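Local coordinates for protein ORF 37 (Human herpesvirus 8 type M, PDB 3FHD) that degrades DNA as a viral alkaline nuclease with endo- and exonuclease activity, processing branched viral DNA intermediates so that unit-length genomes can be packaged, at residues D369-I377 with R432-T443. Sequence-based numbering, arbitrary orientation.
Sequences DPQDTRGQI and RKRGYQDPVNCT
R432 and D369 form the charged centre of the contact between 369-377 and 432-443, with NH2 of R432 donating to OD1 of D369 at 2.8 Å. The same guanidinium grips the carboxylate of D438 end-on, NH1 to OD2 and NH2 to OD1, with the carboxylate carbon of D438 at the guanidinium edge, in its plane; the carboxylate of D369 is turned 48° from the guanidinium. D438 OD2 also accepts from G435 N within the type I turn 435-438. D369 OD1 is also the N-cap acceptor of the short helix 370-373: Q371 N reaches it at 2.9 Å from the face of the carboxylate opposite to R432 NH2. K277 pairs with D369 OD2 and bonds to Q371 OE1, and a water donates to D438 OD2 and, weakly, to that amide oxygen.

A second arginine works at the other end of the helix. R374, bent at chi2 and chi3 (-40° and -73°), folds its guanidinium back so that NH1 and NH2, at 3.0 and 2.8 Å, both donate to the carbonyl oxygen of Q437, which lies in the guanidinium plane. CD of P439 lies over one face of this group, toward its rim.

In the middle, the P439 ring packs on backbone carbonyls, CD 3.3 Å from P370 O and CB against R374 O; CB of P370 makes an apolar contact with SG of C442 at 3.6 Å.

Beyond the prolines the backbones join in a single beta bridge, with T443 N donating to G375 O and I377 N to T443 O, both at 2.7 Å.

The contact thus ties the connection between strands 362-367 and 379-389 to the loop leaving strand 423-432, away from the magnesium site. With D369 OD1 and D438 OD1 4.5 Å apart, R432, with K277 on the D369 side, probably offsets their mutual repulsion, coupling the helix cap to the fold of the 435-438 turn.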
# COMPACT_ATOMS: atom_id res chain seq x y z
N ASP A 369 17.45 -7.36 23.58
CA ASP A 369 16.85 -8.66 23.76
C ASP A 369 16.04 -8.64 25.07
O ASP A 369 16.61 -8.43 26.14
CB ASP A 369 17.96 -9.70 23.79
CG ASP A 369 17.45 -11.11 23.83
OD1 ASP A 369 16.33 -11.37 24.31
OD2 ASP A 369 18.20 -11.98 23.36
N PRO A 370 14.69 -8.87 24.99
CA PRO A 370 13.88 -8.85 26.22
C PRO A 370 14.20 -9.99 27.23
O PRO A 370 13.65 -9.98 28.35
CB PRO A 370 12.44 -8.94 25.71
CG PRO A 370 12.56 -9.62 24.36
CD PRO A 370 13.89 -9.17 23.79
N GLN A 371 15.06 -10.93 26.87
CA GLN A 371 15.46 -11.95 27.86
C GLN A 371 16.44 -11.35 28.87
O GLN A 371 16.58 -11.84 30.00
CB GLN A 371 16.02 -13.20 27.20
CG GLN A 371 16.05 -14.41 28.14
CD GLN A 371 16.40 -15.69 27.42
OE1 GLN A 371 16.14 -15.83 26.22
NE2 GLN A 371 16.99 -16.63 28.14
N ASP A 372 17.11 -10.28 28.44
CA ASP A 372 18.01 -9.53 29.31
C ASP A 372 17.20 -8.55 30.18
O ASP A 372 17.39 -8.49 31.40
CB ASP A 372 19.04 -8.76 28.47
CG ASP A 372 19.99 -9.68 27.69
OD1 ASP A 372 20.05 -10.90 27.96
OD2 ASP A 372 20.71 -9.15 26.79
N THR A 373 16.28 -7.82 29.55
CA THR A 373 15.57 -6.70 30.19
C THR A 373 14.25 -7.11 30.86
O THR A 373 13.55 -6.26 31.43
CB THR A 373 15.26 -5.58 29.16
OG1 THR A 373 14.41 -6.12 28.14
CG2 THR A 373 16.53 -5.06 28.52
N ARG A 374 13.93 -8.41 30.78
CA ARG A 374 12.63 -8.98 31.21
C ARG A 374 11.39 -8.29 30.61
O ARG A 374 10.31 -8.31 31.22
CB ARG A 374 12.52 -9.05 32.74
CG ARG A 374 13.62 -9.86 33.45
CD ARG A 374 14.03 -11.15 32.73
NE ARG A 374 13.03 -12.22 32.83
CZ ARG A 374 12.99 -13.29 32.04
NH1 ARG A 374 12.04 -14.21 32.22
NH2 ARG A 374 13.91 -13.47 31.08
N GLY A 375 11.53 -7.68 29.43
CA GLY A 375 10.38 -7.07 28.79
C GLY A 375 10.64 -5.98 27.77
O GLY A 375 10.09 -6.03 26.67
N GLN A 376 11.44 -4.99 28.13
CA GLN A 376 11.60 -3.82 27.27
C GLN A 376 12.47 -4.05 26.04
O GLN A 376 13.62 -4.53 26.14
CB GLN A 376 12.09 -2.59 28.05
CG GLN A 376 11.87 -1.27 27.29
CD GLN A 376 11.93 -0.06 28.20
OE1 GLN A 376 10.95 0.70 28.32
NE2 GLN A 376 13.08 0.14 28.85
N ILE A 377 11.91 -3.68 24.88
CA ILE A 377 12.62 -3.72 23.62
C ILE A 377 12.84 -2.29 23.14
O ILE A 377 11.88 -1.60 22.78
CB ILE A 377 11.85 -4.54 22.53
CG1 ILE A 377 11.67 -6.00 22.98
CG2 ILE A 377 12.58 -4.43 21.17
CD1 ILE A 377 10.54 -6.77 22.27
N ARG A 432 12.39 -13.38 16.13
CA ARG A 432 12.72 -14.66 16.74
C ARG A 432 11.54 -15.27 17.52
O ARG A 432 10.64 -14.57 18.00
CB ARG A 432 13.98 -14.56 17.61
CG ARG A 432 13.80 -13.86 18.97
CD ARG A 432 15.06 -14.01 19.82
NE ARG A 432 14.96 -13.33 21.13
CZ ARG A 432 14.28 -13.79 22.18
NH1 ARG A 432 13.60 -14.93 22.11
NH2 ARG A 432 14.29 -13.10 23.33
N LYS A 433 11.54 -16.60 17.60
CA LYS A 433 10.59 -17.31 18.43
C LYS A 433 10.78 -16.96 19.91
O LYS A 433 11.91 -16.72 20.38
CB LYS A 433 10.71 -18.83 18.23
CG LYS A 433 10.31 -19.36 16.83
CD LYS A 433 8.87 -18.93 16.44
CE LYS A 433 8.37 -19.71 15.19
NZ LYS A 433 7.01 -19.24 14.75
N ARG A 434 9.67 -16.94 20.64
CA ARG A 434 9.70 -16.89 22.10
C ARG A 434 10.15 -18.21 22.67
O ARG A 434 9.80 -19.28 22.15
CB ARG A 434 8.32 -16.54 22.66
CG ARG A 434 7.91 -15.16 22.38
CD ARG A 434 6.53 -14.96 22.95
NE ARG A 434 5.93 -13.72 22.48
CZ ARG A 434 5.79 -12.64 23.25
NH1 ARG A 434 6.19 -12.69 24.53
NH2 ARG A 434 5.24 -11.54 22.75
N GLY A 435 10.96 -18.15 23.73
CA GLY A 435 11.49 -19.35 24.35
C GLY A 435 10.95 -19.48 25.75
O GLY A 435 10.24 -18.59 26.24
N TYR A 436 11.32 -20.58 26.39
CA TYR A 436 10.83 -20.88 27.73
C TYR A 436 11.26 -19.86 28.78
O TYR A 436 10.53 -19.63 29.73
CB TYR A 436 11.23 -22.30 28.13
CG TYR A 436 10.45 -23.34 27.35
CD1 TYR A 436 9.27 -23.90 27.89
CD2 TYR A 436 10.86 -23.74 26.08
CE1 TYR A 436 8.55 -24.84 27.17
CE2 TYR A 436 10.14 -24.68 25.35
CZ TYR A 436 8.98 -25.23 25.92
OH TYR A 436 8.25 -26.16 25.22
N GLN A 437 12.41 -19.23 28.57
CA GLN A 437 12.98 -18.29 29.53
C GLN A 437 12.68 -16.81 29.22
O GLN A 437 13.10 -15.93 29.96
CB GLN A 437 14.48 -18.52 29.64
CG GLN A 437 14.86 -19.92 30.15
CD GLN A 437 16.34 -20.07 30.35
OE1 GLN A 437 16.96 -19.25 31.03
NE2 GLN A 437 16.91 -21.15 29.80
N ASP A 438 11.96 -16.55 28.13
CA ASP A 438 11.54 -15.19 27.77
C ASP A 438 10.42 -14.71 28.70
O ASP A 438 9.60 -15.52 29.12
CB ASP A 438 11.07 -15.11 26.32
CG ASP A 438 12.23 -15.03 25.31
OD1 ASP A 438 13.19 -14.27 25.58
OD2 ASP A 438 12.19 -15.72 24.26
N PRO A 439 10.39 -13.41 29.02
CA PRO A 439 9.26 -12.87 29.81
C PRO A 439 7.91 -13.05 29.12
O PRO A 439 7.84 -12.99 27.89
CB PRO A 439 9.57 -11.38 29.93
CG PRO A 439 10.50 -11.10 28.79
CD PRO A 439 11.36 -12.35 28.69
N VAL A 440 6.86 -13.26 29.91
CA VAL A 440 5.49 -13.28 29.39
C VAL A 440 5.16 -11.96 28.68
O VAL A 440 4.64 -11.95 27.57
CB VAL A 440 4.46 -13.51 30.53
CG1 VAL A 440 3.09 -13.84 29.94
CG2 VAL A 440 4.91 -14.62 31.45
N ASN A 441 5.52 -10.85 29.33
CA ASN A 441 5.13 -9.50 28.92
C ASN A 441 6.31 -8.73 28.37
O ASN A 441 7.20 -8.34 29.13
CB ASN A 441 4.55 -8.73 30.12
CG ASN A 441 3.26 -9.34 30.66
OD1 ASN A 441 2.36 -9.71 29.90
ND2 ASN A 441 3.16 -9.43 31.99
N CYS A 442 6.35 -8.52 27.06
CA CYS A 442 7.37 -7.66 26.45
C CYS A 442 6.75 -6.31 26.06
O CYS A 442 5.53 -6.23 25.86
CB CYS A 442 8.00 -8.34 25.23
SG CYS A 442 8.96 -9.82 25.63
N THR A 443 7.56 -5.26 25.99
CA THR A 443 7.04 -3.94 25.65
C THR A 443 7.98 -3.13 24.78
O THR A 443 9.20 -3.24 24.91
CB THR A 443 6.71 -3.09 26.91
OG1 THR A 443 7.86 -3.00 27.76
CG2 THR A 443 5.51 -3.66 27.69
O HOH W 1 14.35 -17.63 24.09
O HOH W 2 10.67 -16.76 31.89